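Local structure of beta-galactosidase (Bacteroides thetaiotaomicron, 5MUJ) at residues A[122-134]-A[204-216]. The protein probably hydrolyses glycosidic linkages in the side chains of the plant pectin rhamnogalacturonan II, and binds a chain B oligosaccharide of that polysaccharide. Sequence-based numbering, arbitrary orientation.
Sequences RGGFPALPDMEWG and TQYKSTVYWDKDK. With 8PK (4-O-[(1R)-1-hydroxyethyl]-2-O-methyl-alpha-L-fucopyranose), chain B.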
loop_
_atom_site.group_PDB
_atom_site.type_symbol
_atom_site.label_atom_id
_atom_site.label_comp_id
_atom_site.label_asym_id
_atom_site.label_seq_id
_atom_site.Cartn_x
_atom_site.Cartn_y
_atom_site.Cartn_z
ATOM N N ARG A 122 11.040 6.988 -5.748
ATOM C CA ARG A 122 11.556 6.044 -4.753
ATOM C C ARG A 122 10.490 5.862 -3.678
ATOM O O ARG A 122 10.602 6.446 -2.578
ATOM C CB ARG A 122 12.856 6.589 -4.115
ATOM C CG ARG A 122 13.995 6.837 -5.125
ATOM C CD ARG A 122 14.942 5.670 -5.310
ATOM N NE ARG A 122 15.911 5.632 -4.232
ATOM C CZ ARG A 122 16.561 4.564 -3.781
ATOM N NH1 ARG A 122 16.441 3.374 -4.367
ATOM N NH2 ARG A 122 17.390 4.702 -2.747
ATOM N N GLY A 123 9.441 5.084 -3.948
ATOM C CA GLY A 123 8.312 4.957 -2.999
ATOM C C GLY A 123 8.213 3.553 -2.452
ATOM O O GLY A 123 7.687 2.654 -3.094
ATOM N N GLY A 124 8.558 3.362 -1.176
ATOM C CA GLY A 124 8.807 2.040 -0.626
ATOM C C GLY A 124 7.807 1.421 0.321
ATOM O O GLY A 124 7.052 2.133 1.034
ATOM N N PHE A 125 7.852 0.079 0.394
ATOM C CA PHE A 125 6.886 -0.744 1.073
ATOM C C PHE A 125 7.642 -1.904 1.736
ATOM O O PHE A 125 8.053 -2.881 1.124
ATOM C CB PHE A 125 5.830 -1.302 0.146
ATOM C CG PHE A 125 5.257 -0.283 -0.797
ATOM C CD1 PHE A 125 4.351 0.668 -0.375
ATOM C CD2 PHE A 125 5.675 -0.268 -2.103
ATOM C CE1 PHE A 125 3.856 1.617 -1.266
ATOM C CE2 PHE A 125 5.205 0.660 -3.008
ATOM C CZ PHE A 125 4.300 1.619 -2.590
ATOM N N PRO A 126 7.915 -1.796 3.034
ATOM C CA PRO A 126 8.618 -2.900 3.649
ATOM C C PRO A 126 8.027 -4.282 3.351
ATOM O O PRO A 126 6.814 -4.416 3.099
ATOM C CB PRO A 126 8.520 -2.560 5.138
ATOM C CG PRO A 126 8.581 -1.084 5.135
ATOM C CD PRO A 126 7.812 -0.636 3.929
ATOM N N ALA A 127 8.916 -5.276 3.362
ATOM C CA ALA A 127 8.592 -6.637 2.994
ATOM C C ALA A 127 8.704 -7.599 4.140
ATOM O O ALA A 127 9.274 -7.290 5.208
ATOM C CB ALA A 127 9.525 -7.081 1.876
ATOM N N LEU A 128 8.121 -8.762 3.943
ATOM C CA LEU A 128 8.134 -9.864 4.842
ATOM C C LEU A 128 7.515 -9.498 6.217
ATOM O O LEU A 128 8.059 -9.868 7.268
ATOM C CB LEU A 128 9.556 -10.394 5.023
ATOM C CG LEU A 128 10.413 -10.575 3.760
ATOM C CD1 LEU A 128 11.710 -11.275 4.129
ATOM C CD2 LEU A 128 9.694 -11.326 2.652
ATOM N N PRO A 129 6.351 -8.824 6.195
ATOM C CA PRO A 129 5.695 -8.543 7.478
ATOM C C PRO A 129 5.167 -9.852 8.090
ATOM O O PRO A 129 4.768 -10.745 7.344
ATOM C CB PRO A 129 4.516 -7.656 7.072
ATOM C CG PRO A 129 4.179 -8.160 5.679
ATOM C CD PRO A 129 5.508 -8.435 5.039
ATOM N N ASP A 130 5.126 -9.935 9.422
ATOM C CA ASP A 130 4.345 -10.956 10.096
ATOM C C ASP A 130 2.887 -10.704 9.666
ATOM O O ASP A 130 2.346 -9.620 9.886
ATOM C CB ASP A 130 4.506 -10.814 11.607
ATOM C CG ASP A 130 3.858 -11.938 12.397
ATOM O OD1 ASP A 130 2.949 -12.647 11.935
ATOM O OD2 ASP A 130 4.259 -12.104 13.547
HETATM N N MSE A 131 2.295 -11.699 9.008
HETATM C CA MSE A 131 0.940 -11.590 8.448
HETATM C C MSE A 131 -0.150 -11.920 9.426
HETATM O O MSE A 131 -1.326 -11.718 9.132
HETATM C CB MSE A 131 0.784 -12.573 7.297
HETATM C CG MSE A 131 1.634 -12.135 6.133
HETATM SE SE MSE A 131 1.520 -13.551 4.791
HETATM C CE MSE A 131 -0.258 -13.119 4.071
ATOM N N GLU A 132 0.216 -12.463 10.578
ATOM C CA GLU A 132 -0.794 -12.844 11.581
ATOM C C GLU A 132 -1.665 -11.647 12.032
ATOM O O GLU A 132 -1.154 -10.683 12.635
ATOM C CB GLU A 132 -0.152 -13.530 12.776
ATOM C CG GLU A 132 -1.196 -13.879 13.846
ATOM C CD GLU A 132 -0.773 -14.960 14.815
ATOM O OE1 GLU A 132 0.399 -14.936 15.267
ATOM O OE2 GLU A 132 -1.633 -15.818 15.142
ATOM N N TRP A 133 -2.960 -11.718 11.731
ATOM C CA TRP A 133 -3.951 -10.770 12.255
ATOM C C TRP A 133 -3.866 -10.693 13.789
ATOM O O TRP A 133 -3.993 -11.687 14.496
ATOM C CB TRP A 133 -5.370 -11.164 11.849
ATOM C CG TRP A 133 -6.449 -10.273 12.442
ATOM C CD1 TRP A 133 -7.295 -10.597 13.455
ATOM C CD2 TRP A 133 -6.784 -8.926 12.055
ATOM N NE1 TRP A 133 -8.139 -9.566 13.711
ATOM C CE2 TRP A 133 -7.836 -8.511 12.904
ATOM C CE3 TRP A 133 -6.285 -8.029 11.109
ATOM C CZ2 TRP A 133 -8.419 -7.270 12.804
ATOM C CZ3 TRP A 133 -6.857 -6.790 10.999
ATOM C CH2 TRP A 133 -7.917 -6.408 11.869
ATOM N N GLY A 134 -3.620 -9.491 14.263
ATOM C CA GLY A 134 -3.427 -9.252 15.690
ATOM C C GLY A 134 -2.167 -9.859 16.302
ATOM O O GLY A 134 -2.086 -10.076 17.509
ATOM N N THR A 204 2.285 0.305 -16.546
ATOM C CA THR A 204 3.133 0.746 -15.428
ATOM C C THR A 204 2.811 -0.167 -14.271
ATOM O O THR A 204 1.722 -0.719 -14.182
ATOM C CB THR A 204 2.913 2.234 -15.064
ATOM O OG1 THR A 204 3.616 2.542 -13.856
ATOM C CG2 THR A 204 1.428 2.549 -14.884
ATOM N N GLN A 205 3.781 -0.334 -13.396
ATOM C CA GLN A 205 3.572 -1.027 -12.135
ATOM C C GLN A 205 3.351 0.011 -11.056
ATOM O O GLN A 205 3.739 1.174 -11.197
ATOM C CB GLN A 205 4.705 -2.033 -11.867
ATOM C CG GLN A 205 4.616 -3.143 -12.977
ATOM C CD GLN A 205 5.894 -3.842 -13.361
ATOM O OE1 GLN A 205 5.850 -4.899 -14.050
ATOM N NE2 GLN A 205 7.008 -3.241 -13.077
ATOM N N TYR A 206 2.623 -0.392 -10.036
ATOM C CA TYR A 206 2.383 0.507 -8.912
ATOM C C TYR A 206 2.819 -0.190 -7.578
ATOM O O TYR A 206 3.934 -0.758 -7.531
ATOM C CB TYR A 206 0.959 0.990 -8.892
ATOM C CG TYR A 206 0.546 1.868 -10.039
ATOM C CD1 TYR A 206 0.921 3.202 -10.080
ATOM C CD2 TYR A 206 -0.245 1.383 -11.083
ATOM C CE1 TYR A 206 0.519 4.053 -11.078
ATOM C CE2 TYR A 206 -0.624 2.223 -12.115
ATOM C CZ TYR A 206 -0.243 3.537 -12.127
ATOM O OH TYR A 206 -0.679 4.357 -13.142
ATOM N N LYS A 207 1.997 -0.150 -6.516
ATOM C CA LYS A 207 2.432 -0.710 -5.194
ATOM C C LYS A 207 2.667 -2.215 -5.295
ATOM O O LYS A 207 2.012 -2.867 -6.151
ATOM C CB LYS A 207 1.412 -0.395 -4.071
ATOM C CG LYS A 207 1.633 -1.191 -2.803
ATOM C CD LYS A 207 0.973 -0.634 -1.537
ATOM C CE LYS A 207 1.256 -1.525 -0.334
ATOM N NZ LYS A 207 0.700 -0.922 0.919
ATOM N N SER A 208 3.645 -2.733 -4.552
ATOM C CA SER A 208 3.919 -4.146 -4.345
ATOM C C SER A 208 4.149 -4.427 -2.866
ATOM O O SER A 208 4.520 -3.524 -2.115
ATOM C CB SER A 208 5.203 -4.543 -5.091
ATOM O OG SER A 208 6.304 -3.785 -4.573
ATOM N N THR A 209 3.934 -5.663 -2.442
ATOM C CA THR A 209 4.322 -6.111 -1.077
ATOM C C THR A 209 4.680 -7.568 -1.206
ATOM O O THR A 209 3.958 -8.317 -1.891
ATOM C CB THR A 209 3.207 -5.909 -0.035
ATOM O OG1 THR A 209 3.043 -4.514 0.202
ATOM C CG2 THR A 209 3.559 -6.577 1.255
ATOM N N VAL A 210 5.827 -7.954 -0.686
ATOM C CA VAL A 210 6.281 -9.347 -0.714
ATOM C C VAL A 210 6.060 -9.996 0.639
ATOM O O VAL A 210 6.458 -9.444 1.688
ATOM C CB VAL A 210 7.775 -9.434 -1.113
ATOM C CG1 VAL A 210 8.305 -10.867 -1.015
ATOM C CG2 VAL A 210 7.961 -8.839 -2.502
ATOM N N TYR A 211 5.435 -11.165 0.624
ATOM C CA TYR A 211 5.145 -11.967 1.818
ATOM C C TYR A 211 6.037 -13.206 1.870
ATOM O O TYR A 211 6.364 -13.755 0.824
ATOM C CB TYR A 211 3.658 -12.365 1.794
ATOM C CG TYR A 211 2.736 -11.158 1.835
ATOM C CD1 TYR A 211 2.542 -10.463 3.048
ATOM C CD2 TYR A 211 2.079 -10.692 0.709
ATOM C CE1 TYR A 211 1.739 -9.338 3.103
ATOM C CE2 TYR A 211 1.275 -9.563 0.752
ATOM C CZ TYR A 211 1.094 -8.889 1.957
ATOM O OH TYR A 211 0.286 -7.774 1.963
ATOM N N TRP A 212 6.433 -13.635 3.081
ATOM C CA TRP A 212 7.085 -14.931 3.293
ATOM C C TRP A 212 5.974 -15.960 3.533
ATOM O O TRP A 212 5.268 -15.878 4.511
ATOM C CB TRP A 212 8.057 -14.918 4.495
ATOM C CG TRP A 212 8.610 -16.279 4.800
ATOM C CD1 TRP A 212 9.231 -17.125 3.926
ATOM C CD2 TRP A 212 8.569 -16.965 6.060
ATOM N NE1 TRP A 212 9.584 -18.289 4.563
ATOM C CE2 TRP A 212 9.189 -18.220 5.875
ATOM C CE3 TRP A 212 8.065 -16.641 7.328
ATOM C CZ2 TRP A 212 9.325 -19.156 6.920
ATOM C CZ3 TRP A 212 8.201 -17.569 8.367
ATOM C CH2 TRP A 212 8.824 -18.811 8.152
ATOM N N ASP A 213 5.770 -16.881 2.591
ATOM C CA ASP A 213 4.778 -17.943 2.720
ATOM C C ASP A 213 5.503 -19.211 3.144
ATOM O O ASP A 213 6.067 -19.907 2.323
ATOM C CB ASP A 213 4.032 -18.146 1.391
ATOM C CG ASP A 213 2.965 -19.234 1.475
ATOM O OD1 ASP A 213 2.699 -19.764 2.591
ATOM O OD2 ASP A 213 2.410 -19.583 0.418
ATOM N N LYS A 214 5.509 -19.495 4.444
ATOM C CA LYS A 214 6.138 -20.706 4.980
ATOM C C LYS A 214 5.599 -21.979 4.315
ATOM O O LYS A 214 6.350 -22.919 4.015
ATOM C CB LYS A 214 5.916 -20.803 6.495
ATOM N N ASP A 215 4.299 -21.977 4.056
ATOM C CA ASP A 215 3.635 -23.138 3.485
ATOM C C ASP A 215 3.857 -23.344 1.972
ATOM O O ASP A 215 3.442 -24.368 1.449
ATOM C CB ASP A 215 2.148 -23.100 3.858
ATOM C CG ASP A 215 1.936 -23.212 5.363
ATOM O OD1 ASP A 215 2.533 -24.109 5.980
ATOM O OD2 ASP A 215 1.205 -22.382 5.943
ATOM N N LYS A 216 4.521 -22.411 1.280
ATOM C CA LYS A 216 4.766 -22.505 -0.176
ATOM C C LYS A 216 3.497 -22.893 -0.949
ATOM O O LYS A 216 3.499 -23.773 -1.849
ATOM C CB LYS A 216 5.940 -23.454 -0.450
ATOM C CG LYS A 216 7.232 -22.985 0.198
ATOM C CD LYS A 216 8.450 -23.761 -0.278
ATOM C CE LYS A 216 9.718 -23.235 0.378
ATOM N NZ LYS A 216 10.933 -23.944 -0.094
HETATM O O9 8PK B . 0.879 6.356 -19.047
HETATM C C8 8PK B . 0.745 5.481 -17.932
HETATM C C10 8PK B . 2.107 5.078 -17.411
HETATM O O4 8PK B . -0.039 6.110 -16.908
HETATM C C4 8PK B . -1.311 6.576 -17.367
HETATM C C5 8PK B . -1.723 7.775 -16.539
HETATM C C6 8PK B . -0.673 8.891 -16.599
HETATM O O5 8PK B . -1.939 7.371 -15.168
HETATM C C3 8PK B . -2.367 5.477 -17.287
HETATM O O3 8PK B . -2.023 4.321 -18.059
HETATM C C2 8PK B . -2.528 5.071 -15.841
HETATM O O2 8PK B . -3.549 4.066 -15.779
HETATM C C7 8PK B . -3.064 2.754 -15.460
HETATM C C1 8PK B . -2.875 6.293 -14.989
HETATM O O HOH W 1 7.330 -5.457 -0.033
HETATM O O HOH W 2 4.432 -3.462 2.584
HETATM O O HOH W 3 5.410 -12.189 5.286
#
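Phe125 and Lys207 meet where the innermost strands of two neighbouring propeller blades, 121-126 and 204-212, run side by side. The aliphatic chain of Lys207 lies over one face of the Phe125 ring. Its CG sits 3.8 Å from the ring centroid, 9° off the normal, a CH-pi contact. Lys207 CG is anti to the backbone N (chi1 167°) and the chain runs extended beyond it, which carries CD and CE on across the ring toward CD1. Phe125 CB also rests 3.4 Å from Ser208 O. With an alanine here, the Lys207 methylenes would probably lose the ring they lie over, and a gap would open beside them. Five such four-stranded antiparallel blades make up the fold, a five-bladed beta-propeller. Beyond the side-chain packing, waters bridge the two backbones. Water 1 donates to Phe125 O (2.9 Å) and accepts from Val210 N (3.0 Å). Water 3 links Pro129 O to Trp212 N in the same way. One direct backbone bond forms, Leu128 N to Val210 O, at 2.9 Å and 166°. Further along, Met131, a selenomethionine, crosses the Tyr211 side chain at about a right angle. Its CG is 3.6 Å from Tyr211 CD1, its methyl lies over one ring face, and SE makes an oblique Met-aromatic contact. At the other end of strand 204-212, Thr204 and Tyr206 line the glycan pocket, Tyr206 OH 3.3 Å from 8PK C2.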